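Local atomic coordinates of gentamicin resistance protein (Enterococcus gallinarum, PDB entry 6CTZ), a protein that phosphorylates aminoglycoside antibiotics such as kanamycin on the 2''-hydroxyl, probably with a guanine nucleotide as phosphate donor, and so confers resistance to gentamicin. Residues Ser268-Gly273 and Glu287-Asp292; Asp50-Glu55 and Pro71-Ile76; Asp222-Tyr227 and Arg246-Leu251. The protein carries 2 engineered substitutions. All coordinates share one frame; numbering follows the deposited sequence.

Contact 1: residues Ser268-Gly273 and Glu287-Asp292; sequences SYLLEG and ELLEED. With KAN (kanamycin a), chain E.
Leu288 and Leu289 of helix 279-296 meet Tyr269 and Leu270 of helix 251-276 in an antiparallel helical hairpin, two helices joined by a short turn and lining one wall of the kanamycin pocket. Two hydrophobic pairs fill the interface, and no hydrogen bond crosses it. Away from the drug, the leucines Leu270 and Leu289 run nearly perpendicular to each other and touch through single methyl groups, Leu270 CD2 and Leu289 CD1 being 3.6 Å apart. Their first torsions differ: Leu270 has CG anti to the backbone N (chi1 176°), whereas Leu289 carries CG beside its N (chi1 -74°), and the two branches are thereby turned into the same gap. Ile286 and Val267 continue this apolar layer on the two helices.

The second pair belongs to the pocket itself. Leu288 reaches the Tyr269 ring obliquely, its CD1 lying 3.6 Å from Tyr269 CE2. The same methyl approaches kanamycin O7 to 3.4 Å, so Leu288 flanks both the ring and the sugar. The ring also forms a platform for the drug, with kanamycin C2 3.8 Å above its plane and over its centre. Tyr269 OH is hydrogen-bonded to Glu284 OE1, which anchors the far end of the ring. On the face that carries the drug, kanamycin O5 lies over Tyr269 CE1, 3.4 Å from it.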
loop_
_atom_site.group_PDB
_atom_site.type_symbol
_atom_site.label_atom_id
_atom_site.label_comp_id
_atom_site.label_asym_id
_atom_site.label_seq_id
_atom_site.Cartn_x
_atom_site.Cartn_y
_atom_site.Cartn_z
ATOM N N SER A 268 4.332 1.337 13.357
ATOM C CA SER A 268 5.209 1.578 12.255
ATOM C C SER A 268 5.204 3.039 11.833
ATOM O O SER A 268 6.222 3.571 11.522
ATOM C CB SER A 268 4.826 0.742 11.058
ATOM O OG SER A 268 5.140 -0.595 11.239
ATOM N N TYR A 269 4.046 3.646 11.831
ATOM C CA TYR A 269 3.915 5.052 11.473
ATOM C C TYR A 269 4.670 5.934 12.455
ATOM O O TYR A 269 5.382 6.859 12.050
ATOM C CB TYR A 269 2.434 5.419 11.439
ATOM C CG TYR A 269 2.148 6.816 10.946
ATOM C CD1 TYR A 269 2.361 7.164 9.616
ATOM C CD2 TYR A 269 1.639 7.781 11.803
ATOM C CE1 TYR A 269 2.090 8.437 9.158
ATOM C CE2 TYR A 269 1.361 9.061 11.350
ATOM C CZ TYR A 269 1.588 9.384 10.029
ATOM O OH TYR A 269 1.310 10.656 9.581
ATOM N N LEU A 270 4.540 5.653 13.753
ATOM C CA LEU A 270 5.305 6.388 14.753
ATOM C C LEU A 270 6.804 6.182 14.567
ATOM O O LEU A 270 7.584 7.133 14.675
ATOM C CB LEU A 270 4.867 5.968 16.154
ATOM C CG LEU A 270 5.662 6.583 17.304
ATOM C CD1 LEU A 270 5.643 8.103 17.210
ATOM C CD2 LEU A 270 5.086 6.111 18.619
ATOM N N LEU A 271 7.229 4.946 14.282
ATOM C CA LEU A 271 8.656 4.689 14.091
ATOM C C LEU A 271 9.217 5.490 12.922
ATOM O O LEU A 271 10.368 5.945 12.968
ATOM C CB LEU A 271 8.900 3.196 13.891
ATOM C CG LEU A 271 8.970 2.384 15.181
ATOM C CD1 LEU A 271 8.976 0.909 14.859
ATOM C CD2 LEU A 271 10.214 2.766 15.968
ATOM N N GLU A 272 8.425 5.669 11.863
ATOM C CA GLU A 272 8.862 6.501 10.746
ATOM C C GLU A 272 9.044 7.949 11.180
ATOM O O GLU A 272 9.997 8.615 10.756
ATOM C CB GLU A 272 7.857 6.409 9.599
ATOM C CG GLU A 272 7.808 5.059 8.911
ATOM C CD GLU A 272 8.935 4.858 7.913
ATOM O OE1 GLU A 272 9.115 3.708 7.455
ATOM O OE2 GLU A 272 9.632 5.841 7.580
ATOM N N GLY A 273 8.145 8.453 12.028
ATOM C CA GLY A 273 8.308 9.803 12.542
ATOM C C GLY A 273 9.527 9.943 13.432
ATOM O O GLY A 273 10.224 10.961 13.390
ATOM N N GLU A 287 -0.591 10.036 19.377
ATOM C CA GLU A 287 -2.037 10.207 19.467
ATOM C C GLU A 287 -2.774 9.092 18.734
ATOM O O GLU A 287 -3.817 8.619 19.203
ATOM C CB GLU A 287 -2.423 11.577 18.907
ATOM C CG GLU A 287 -3.792 12.076 19.336
ATOM C CD GLU A 287 -4.007 13.536 18.984
ATOM O OE1 GLU A 287 -5.140 14.035 19.155
ATOM O OE2 GLU A 287 -3.038 14.186 18.535
ATOM N N LEU A 288 -2.255 8.660 17.578
ATOM C CA LEU A 288 -2.890 7.572 16.844
ATOM C C LEU A 288 -2.844 6.268 17.633
ATOM O O LEU A 288 -3.781 5.464 17.568
ATOM C CB LEU A 288 -2.230 7.407 15.478
ATOM C CG LEU A 288 -2.520 8.546 14.504
ATOM C CD1 LEU A 288 -1.591 8.493 13.304
ATOM C CD2 LEU A 288 -3.980 8.493 14.063
ATOM N N LEU A 289 -1.758 6.039 18.378
ATOM C CA LEU A 289 -1.681 4.850 19.224
ATOM C C LEU A 289 -2.729 4.898 20.327
ATOM O O LEU A 289 -3.394 3.893 20.606
ATOM C CB LEU A 289 -0.280 4.714 19.823
ATOM C CG LEU A 289 0.856 4.263 18.903
ATOM C CD1 LEU A 289 2.165 4.214 19.675
ATOM C CD2 LEU A 289 0.536 2.908 18.289
ATOM N N GLU A 290 -2.884 6.060 20.972
ATOM C CA GLU A 290 -3.923 6.212 21.988
ATOM C C GLU A 290 -5.308 5.976 21.399
ATOM O O GLU A 290 -6.152 5.323 22.022
ATOM C CB GLU A 290 -3.830 7.598 22.627
ATOM C CG GLU A 290 -2.504 7.866 23.337
ATOM C CD GLU A 290 -2.432 9.254 23.947
ATOM O OE1 GLU A 290 -2.219 9.359 25.173
ATOM O OE2 GLU A 290 -2.588 10.243 23.200
ATOM N N GLU A 291 -5.551 6.476 20.184
ATOM C CA GLU A 291 -6.848 6.273 19.544
ATOM C C GLU A 291 -7.072 4.810 19.176
ATOM O O GLU A 291 -8.199 4.311 19.259
ATOM C CB GLU A 291 -6.975 7.168 18.312
ATOM C CG GLU A 291 -6.893 8.649 18.635
ATOM C CD GLU A 291 -7.119 9.532 17.424
ATOM O OE1 GLU A 291 -7.511 10.704 17.609
ATOM O OE2 GLU A 291 -6.908 9.056 16.288
ATOM N N ASP A 292 -6.016 4.108 18.755
ATOM C CA ASP A 292 -6.140 2.683 18.458
ATOM C C ASP A 292 -6.627 1.914 19.684
ATOM O O ASP A 292 -7.542 1.085 19.592
ATOM C CB ASP A 292 -4.793 2.143 17.980
ATOM C CG ASP A 292 -4.895 0.752 17.393
ATOM O OD1 ASP A 292 -5.368 0.627 16.248
ATOM O OD2 ASP A 292 -4.484 -0.218 18.065
HETATM C C1 KAN E . -0.946 6.565 8.260
HETATM C C2 KAN E . -1.445 6.311 9.684
HETATM C C3 KAN E . -2.869 6.808 9.816
HETATM C C4 KAN E . -2.866 8.292 9.485
HETATM C C5 KAN E . -2.327 8.540 8.078
HETATM C C6 KAN E . -2.235 10.030 7.764
HETATM C C7 KAN E . -0.954 3.849 3.710
HETATM C C8 KAN E . 0.247 4.548 4.341
HETATM C C9 KAN E . -0.032 4.842 5.818
HETATM C C10 KAN E . -1.309 5.664 6.002
HETATM C C11 KAN E . -2.489 4.981 5.307
HETATM C C12 KAN E . -2.196 4.723 3.834
HETATM C C13 KAN E . 2.653 4.225 4.239
HETATM C C14 KAN E . 3.597 3.507 3.287
HETATM C C15 KAN E . 3.675 2.033 3.694
HETATM C C16 KAN E . 4.109 1.927 5.152
HETATM C C17 KAN E . 3.184 2.753 6.024
HETATM C C18 KAN E . 3.698 2.750 7.455
HETATM N N1 KAN E . -1.665 10.180 6.438
HETATM N N2 KAN E . -3.705 5.780 5.421
HETATM N N3 KAN E . -0.664 3.551 2.308
HETATM N N4 KAN E . 4.591 1.271 2.853
HETATM O O5 KAN E . -1.046 7.936 7.862
HETATM O O6 KAN E . -1.390 4.907 9.949
HETATM O O7 KAN E . -3.358 6.608 11.147
HETATM O O8 KAN E . -4.202 8.789 9.579
HETATM O O9 KAN E . -1.692 5.721 7.378
HETATM O O10 KAN E . 1.066 5.592 6.363
HETATM O O11 KAN E . 1.351 3.645 4.178
HETATM O O12 KAN E . 3.156 4.094 5.566
HETATM O O13 KAN E . 3.107 3.687 1.956
HETATM O O14 KAN E . 4.064 0.570 5.624
HETATM O O15 KAN E . 2.816 3.526 8.273
#

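Contact 2: residues Asp50-Glu55 and Pro71-Ile76; sequences DELNKE and PQYVYI
Tyr73 holds CG beside its backbone N and anti to the carbonyl carbon (chi1 -58°), which sends the phenol from strand 73-78 across to helix 46-62. Leu52 answers from the helix with CG anti to the backbone N (chi1 178°), bringing CD1 to the CE2 side of the ring, while Glu55 leaves the next turn with an extended chain that passes the phenol oxygen.

The Leu52 methyl meets the ring obliquely, with Leu52 CD1 3.7 Å from Tyr73 CE2. Glu55 comes in at the ring's edge, close to its plane: Glu55 CB packs 3.4 Å from Tyr73 OH, and the carboxylate is turned almost upright to the ring, the two planes 77° apart. A water bridges the polar ends. It donates to Glu55 OE2 at 2.7 Å and is hydrogen-bonded to Tyr73 OH at 2.6 Å. Further side chains from the helix and from strand 83-89, among them Ile56, Leu59 and Val86, enclose the tyrosine.

The carboxylate's other partners place the contact in the kinase-like fold. Glu55 OE1 forms a salt bridge with Arg41, a GDP-binding residue of strand 38-43, and OE2 accepts from the backbone N of Phe215, next to the magnesium ligand Asp214. This is consistent with the pair of basic strand residue and acidic helix residue that protein kinases use beside the nucleotide. With one oxygen on an arginine and the other shared by a backbone N-H and the water, the carboxylate is gripped on both arms, and the water ties Tyr73 OH into its polar network, linking the edge strand of the sheet to the nucleotide site.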
loop_
_atom_site.group_PDB
_atom_site.type_symbol
_atom_site.label_atom_id
_atom_site.label_comp_id
_atom_site.label_asym_id
_atom_site.label_seq_id
_atom_site.Cartn_x
_atom_site.Cartn_y
_atom_site.Cartn_z
ATOM N N ASP A 50 15.115 -0.019 -5.266
ATOM C CA ASP A 50 14.891 -1.462 -5.225
ATOM C C ASP A 50 13.439 -1.798 -5.524
ATOM O O ASP A 50 13.150 -2.725 -6.290
ATOM C CB ASP A 50 15.257 -2.016 -3.847
ATOM C CG ASP A 50 16.732 -1.875 -3.518
ATOM O OD1 ASP A 50 17.547 -1.711 -4.448
ATOM O OD2 ASP A 50 17.075 -1.947 -2.316
ATOM N N GLU A 51 12.512 -1.045 -4.934
ATOM C CA GLU A 51 11.099 -1.325 -5.147
ATOM C C GLU A 51 10.704 -1.058 -6.595
ATOM O O GLU A 51 9.901 -1.799 -7.175
ATOM C CB GLU A 51 10.247 -0.520 -4.160
ATOM C CG GLU A 51 10.499 -0.953 -2.714
ATOM C CD GLU A 51 9.764 -0.134 -1.661
ATOM O OE1 GLU A 51 9.111 0.874 -1.987
ATOM O OE2 GLU A 51 9.827 -0.525 -0.483
ATOM N N LEU A 52 11.273 -0.011 -7.207
ATOM C CA LEU A 52 10.968 0.271 -8.604
ATOM C C LEU A 52 11.519 -0.816 -9.517
ATOM O O LEU A 52 10.847 -1.230 -10.469
ATOM C CB LEU A 52 11.499 1.652 -8.994
ATOM C CG LEU A 52 11.250 2.002 -10.459
ATOM C CD1 LEU A 52 9.767 1.909 -10.795
ATOM C CD2 LEU A 52 11.788 3.388 -10.777
ATOM N N ASN A 53 12.731 -1.305 -9.238
ATOM C CA ASN A 53 13.264 -2.402 -10.039
ATOM C C ASN A 53 12.363 -3.628 -9.969
ATOM O O ASN A 53 12.184 -4.332 -10.970
ATOM C CB ASN A 53 14.696 -2.726 -9.629
ATOM C CG ASN A 53 15.680 -1.812 -10.297
ATOM O OD1 ASN A 53 15.512 -1.479 -11.466
ATOM N ND2 ASN A 53 16.693 -1.381 -9.567
ATOM N N LYS A 54 11.774 -3.887 -8.796
ATOM C CA LYS A 54 10.785 -4.952 -8.667
ATOM C C LYS A 54 9.555 -4.664 -9.525
ATOM O O LYS A 54 9.111 -5.522 -10.291
ATOM C CB LYS A 54 10.400 -5.113 -7.193
ATOM C CG LYS A 54 9.181 -5.997 -6.936
ATOM C CD LYS A 54 8.854 -6.075 -5.457
ATOM C CE LYS A 54 8.380 -4.748 -4.881
ATOM N NZ LYS A 54 8.341 -4.806 -3.384
ATOM N N GLU A 55 9.007 -3.443 -9.435
ATOM C CA GLU A 55 7.826 -3.111 -10.234
ATOM C C GLU A 55 8.103 -3.214 -11.731
ATOM O O GLU A 55 7.233 -3.647 -12.495
ATOM C CB GLU A 55 7.293 -1.718 -9.876
ATOM C CG GLU A 55 6.693 -1.621 -8.477
ATOM C CD GLU A 55 5.986 -0.301 -8.275
ATOM O OE1 GLU A 55 6.652 0.661 -7.850
ATOM O OE2 GLU A 55 4.773 -0.211 -8.571
ATOM N N PRO A 71 -0.037 0.613 -13.714
ATOM C CA PRO A 71 0.976 1.353 -14.482
ATOM C C PRO A 71 1.697 0.461 -15.481
ATOM O O PRO A 71 2.079 -0.672 -15.182
ATOM C CB PRO A 71 1.940 1.854 -13.407
ATOM C CG PRO A 71 1.096 1.936 -12.165
ATOM C CD PRO A 71 0.199 0.731 -12.263
ATOM N N GLN A 72 1.925 1.009 -16.668
ATOM C CA GLN A 72 2.691 0.326 -17.701
ATOM C C GLN A 72 3.851 1.221 -18.088
ATOM O O GLN A 72 3.669 2.233 -18.781
ATOM C CB GLN A 72 1.823 0.045 -18.904
ATOM C CG GLN A 72 0.777 -0.974 -18.630
ATOM C CD GLN A 72 0.208 -1.420 -19.922
ATOM O OE1 GLN A 72 0.603 -2.442 -20.465
ATOM N NE2 GLN A 72 -0.669 -0.605 -20.477
ATOM N N TYR A 73 5.040 0.847 -17.644
ATOM C CA TYR A 73 6.202 1.703 -17.822
ATOM C C TYR A 73 6.646 1.648 -19.277
ATOM O O TYR A 73 7.156 0.625 -19.743
ATOM C CB TYR A 73 7.313 1.241 -16.888
ATOM C CG TYR A 73 6.970 1.234 -15.400
ATOM C CD1 TYR A 73 5.951 2.032 -14.858
ATOM C CD2 TYR A 73 7.690 0.428 -14.532
ATOM C CE1 TYR A 73 5.681 2.013 -13.499
ATOM C CE2 TYR A 73 7.428 0.410 -13.186
ATOM C CZ TYR A 73 6.429 1.201 -12.671
ATOM O OH TYR A 73 6.190 1.163 -11.321
ATOM N N VAL A 74 6.434 2.738 -19.997
ATOM C CA VAL A 74 6.881 2.863 -21.381
ATOM C C VAL A 74 8.292 3.418 -21.442
ATOM O O VAL A 74 9.082 3.038 -22.311
ATOM C CB VAL A 74 5.881 3.757 -22.144
ATOM C CG1 VAL A 74 6.420 4.167 -23.522
ATOM C CG2 VAL A 74 4.542 3.045 -22.267
ATOM N N TYR A 75 8.622 4.317 -20.524
ATOM C CA TYR A 75 9.913 4.987 -20.491
ATOM C C TYR A 75 10.663 4.497 -19.265
ATOM O O TYR A 75 10.137 4.554 -18.148
ATOM C CB TYR A 75 9.714 6.499 -20.443
ATOM C CG TYR A 75 9.029 7.000 -21.696
ATOM C CD1 TYR A 75 9.691 6.987 -22.920
ATOM C CD2 TYR A 75 7.722 7.471 -21.661
ATOM C CE1 TYR A 75 9.070 7.429 -24.068
ATOM C CE2 TYR A 75 7.093 7.924 -22.814
ATOM C CZ TYR A 75 7.773 7.899 -24.013
ATOM O OH TYR A 75 7.152 8.335 -25.166
ATOM N N ILE A 76 11.870 3.977 -19.469
ATOM C CA ILE A 76 12.685 3.474 -18.375
ATOM C C ILE A 76 13.991 4.250 -18.412
ATOM O O ILE A 76 14.792 4.092 -19.343
ATOM C CB ILE A 76 12.902 1.958 -18.453
ATOM C CG1 ILE A 76 11.543 1.239 -18.395
ATOM C CG2 ILE A 76 13.788 1.499 -17.311
ATOM C CD1 ILE A 76 11.627 -0.265 -18.298
HETATM O O HOH W 1 3.948 1.884 -10.146
#

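Contact 3: residues Asp222-Tyr227 and Arg246-Leu251; sequences DPDYDY and RGEVDL
Tyr227 and Glu248 form the main link between a short 3-10 segment, residues 223-227, and the loop that joins helices 236-246 and 251-276. The loop leaves the first helix through a Schellman motif at Gly247 and enters the second at the N-cap Asp250; on the other side, an Asx turn, in which Asp222 OD1 accepts from Asp224 N, opens the 3-10 segment.

Of the direct hydrogen bonds, the strong one runs from Tyr227 OH to Glu248 OE2, at 2.6 Å. The oxygen lies in the ring plane at its edge and accepts through its anti lone pair. Glu248 can curl back to this position because its chain is bent at chi2 (-74°). In its modelled conformer Arg246 adds only a weak bond, NH1 to Tyr227 OH at 3.2 Å, while its NE is held by Asn121. Asp226 accepts hydrogen bonds from the backbone N of His190 and of Gly191, much as the corresponding aspartate of protein kinases braces the catalytic loop.

Charges play a mixed part. Glu248 OE2 sits over one face of the guanidinium, a long ion pair in which no N-H points at the oxygen. Asp224 OD1 and Glu248 OE2, of like charge, approach to 4.2 Å, and Lys257, bridged to both Asp222 and Asp224, probably eases the crowding of acids.

Water mediation completes the contact, with two waters that each donate to both acids. One joins Asp224 OD1 to Glu248 OE2; the other joins Asp224 OD1 to Glu248 OE1, 2.7 Å from each.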
loop_
_atom_site.group_PDB
_atom_site.type_symbol
_atom_site.label_atom_id
_atom_site.label_comp_id
_atom_site.label_asym_id
_atom_site.label_seq_id
_atom_site.Cartn_x
_atom_site.Cartn_y
_atom_site.Cartn_z
ATOM N N ASP A 222 1.365 -12.736 3.735
ATOM C CA ASP A 222 0.050 -13.162 4.180
ATOM C C ASP A 222 -1.012 -12.394 3.402
ATOM O O ASP A 222 -1.061 -11.163 3.501
ATOM C CB ASP A 222 -0.077 -12.858 5.666
ATOM C CG ASP A 222 -1.343 -13.411 6.283
ATOM O OD1 ASP A 222 -2.324 -13.708 5.557
ATOM O OD2 ASP A 222 -1.356 -13.534 7.522
ATOM N N PRO A 223 -1.878 -13.068 2.634
ATOM C CA PRO A 223 -2.906 -12.331 1.879
ATOM C C PRO A 223 -3.816 -11.493 2.757
ATOM O O PRO A 223 -4.366 -10.486 2.292
ATOM C CB PRO A 223 -3.664 -13.440 1.136
ATOM C CG PRO A 223 -3.414 -14.686 1.966
ATOM C CD PRO A 223 -2.005 -14.528 2.455
ATOM N N ASP A 224 -3.993 -11.865 4.026
ATOM C CA ASP A 224 -4.824 -11.046 4.904
ATOM C C ASP A 224 -4.237 -9.662 5.141
ATOM O O ASP A 224 -4.966 -8.754 5.569
ATOM C CB ASP A 224 -5.044 -11.760 6.234
ATOM C CG ASP A 224 -5.859 -13.029 6.088
ATOM O OD1 ASP A 224 -6.625 -13.142 5.108
ATOM O OD2 ASP A 224 -5.755 -13.910 6.968
ATOM N N TYR A 225 -2.935 -9.474 4.895
ATOM C CA TYR A 225 -2.365 -8.141 5.067
ATOM C C TYR A 225 -2.990 -7.128 4.111
ATOM O O TYR A 225 -3.046 -5.933 4.428
ATOM C CB TYR A 225 -0.836 -8.145 4.920
ATOM C CG TYR A 225 -0.283 -6.821 5.363
ATOM C CD1 TYR A 225 -0.104 -6.552 6.715
ATOM C CD2 TYR A 225 -0.005 -5.805 4.442
ATOM C CE1 TYR A 225 0.361 -5.324 7.148
ATOM C CE2 TYR A 225 0.460 -4.567 4.867
ATOM C CZ TYR A 225 0.647 -4.338 6.223
ATOM O OH TYR A 225 1.097 -3.116 6.664
ATOM N N ASP A 226 -3.481 -7.574 2.951
ATOM C CA ASP A 226 -4.064 -6.614 2.015
ATOM C C ASP A 226 -5.403 -6.072 2.485
ATOM O O ASP A 226 -5.989 -5.238 1.788
ATOM C CB ASP A 226 -4.156 -7.190 0.598
ATOM C CG ASP A 226 -2.923 -6.882 -0.254
ATOM O OD1 ASP A 226 -2.043 -6.087 0.165
ATOM O OD2 ASP A 226 -2.859 -7.430 -1.375
ATOM N N TYR A 227 -5.899 -6.497 3.648
ATOM C CA TYR A 227 -7.057 -5.848 4.239
ATOM C C TYR A 227 -6.704 -4.680 5.157
ATOM O O TYR A 227 -7.621 -3.969 5.578
ATOM C CB TYR A 227 -7.873 -6.856 5.052
ATOM C CG TYR A 227 -8.574 -7.924 4.245
ATOM C CD1 TYR A 227 -9.639 -7.606 3.405
ATOM C CD2 TYR A 227 -8.211 -9.263 4.367
ATOM C CE1 TYR A 227 -10.301 -8.575 2.690
ATOM C CE2 TYR A 227 -8.878 -10.252 3.653
ATOM C CZ TYR A 227 -9.916 -9.898 2.814
ATOM O OH TYR A 227 -10.610 -10.845 2.103
ATOM N N ARG A 246 -15.132 -12.261 -1.216
ATOM C CA ARG A 246 -14.013 -13.183 -1.370
ATOM C C ARG A 246 -14.278 -14.549 -0.759
ATOM O O ARG A 246 -13.475 -15.467 -0.974
ATOM C CB ARG A 246 -12.731 -12.602 -0.775
ATOM C CG ARG A 246 -12.196 -11.439 -1.568
ATOM C CD ARG A 246 -10.835 -10.988 -1.106
ATOM N NE ARG A 246 -9.778 -11.929 -1.472
ATOM C CZ ARG A 246 -8.563 -11.906 -0.939
ATOM N NH1 ARG A 246 -8.281 -11.000 -0.015
ATOM N NH2 ARG A 246 -7.630 -12.775 -1.323
ATOM N N GLY A 247 -15.375 -14.722 -0.033
ATOM C CA GLY A 247 -15.665 -16.021 0.541
ATOM C C GLY A 247 -14.843 -16.334 1.764
ATOM O O GLY A 247 -14.628 -17.510 2.075
ATOM N N GLU A 248 -14.350 -15.315 2.460
ATOM C CA GLU A 248 -13.672 -15.553 3.724
ATOM C C GLU A 248 -14.643 -16.193 4.709
ATOM O O GLU A 248 -15.863 -16.023 4.617
ATOM C CB GLU A 248 -13.161 -14.235 4.301
ATOM C CG GLU A 248 -12.226 -13.434 3.393
ATOM C CD GLU A 248 -10.819 -13.999 3.259
ATOM O OE1 GLU A 248 -10.523 -15.107 3.763
ATOM O OE2 GLU A 248 -9.987 -13.304 2.643
ATOM N N VAL A 249 -14.092 -16.925 5.667
ATOM C CA VAL A 249 -14.892 -17.542 6.718
ATOM C C VAL A 249 -14.539 -16.909 8.054
ATOM O O VAL A 249 -13.425 -16.420 8.256
ATOM C CB VAL A 249 -14.715 -19.071 6.785
ATOM C CG1 VAL A 249 -15.113 -19.709 5.465
ATOM C CG2 VAL A 249 -13.285 -19.418 7.157
ATOM N N ASP A 250 -15.494 -16.949 8.980
ATOM C CA ASP A 250 -15.322 -16.467 10.352
ATOM C C ASP A 250 -14.744 -15.051 10.364
ATOM O O ASP A 250 -13.605 -14.802 10.772
ATOM C CB ASP A 250 -14.483 -17.430 11.195
ATOM C CG ASP A 250 -14.428 -17.027 12.661
ATOM O OD1 ASP A 250 -15.174 -16.108 13.070
ATOM O OD2 ASP A 250 -13.626 -17.625 13.400
ATOM N N LEU A 251 -15.583 -14.122 9.902
ATOM C CA LEU A 251 -15.123 -12.747 9.740
ATOM C C LEU A 251 -14.795 -12.078 11.068
ATOM O O LEU A 251 -13.969 -11.164 11.094
ATOM C CB LEU A 251 -16.128 -11.898 8.961
ATOM C CG LEU A 251 -16.445 -12.313 7.528
ATOM C CD1 LEU A 251 -17.029 -11.148 6.742
ATOM C CD2 LEU A 251 -15.247 -12.897 6.829
HETATM O O HOH W 2 -5.846 -10.601 0.008
HETATM O O HOH W 3 -7.202 -13.358 2.349
HETATM O O HOH W 4 -8.215 -15.364 5.199
#

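From the N terminus the three contacts follow one another in series, without nesting or crossing. Contact 2 comes first: it closes the 15-residue connection that runs from helix 46-62 into strand 73-78 and secures the edge of the five-stranded sheet beside the nucleotide. Contact 3 then closes an almost wholly helical excursion, helices 228-234 and 236-246, bringing its exit back to the segment that led in. Helix 251-276 begins at the end of contact 3 and carries the chain to contact 1, which closes the 13-residue, mostly helical connection between its segments and pairs this helix with 279-296 beside kanamycin. Contacts 1 and 2 lie on opposite sides of the chain's centre, their own centres 31 Å apart.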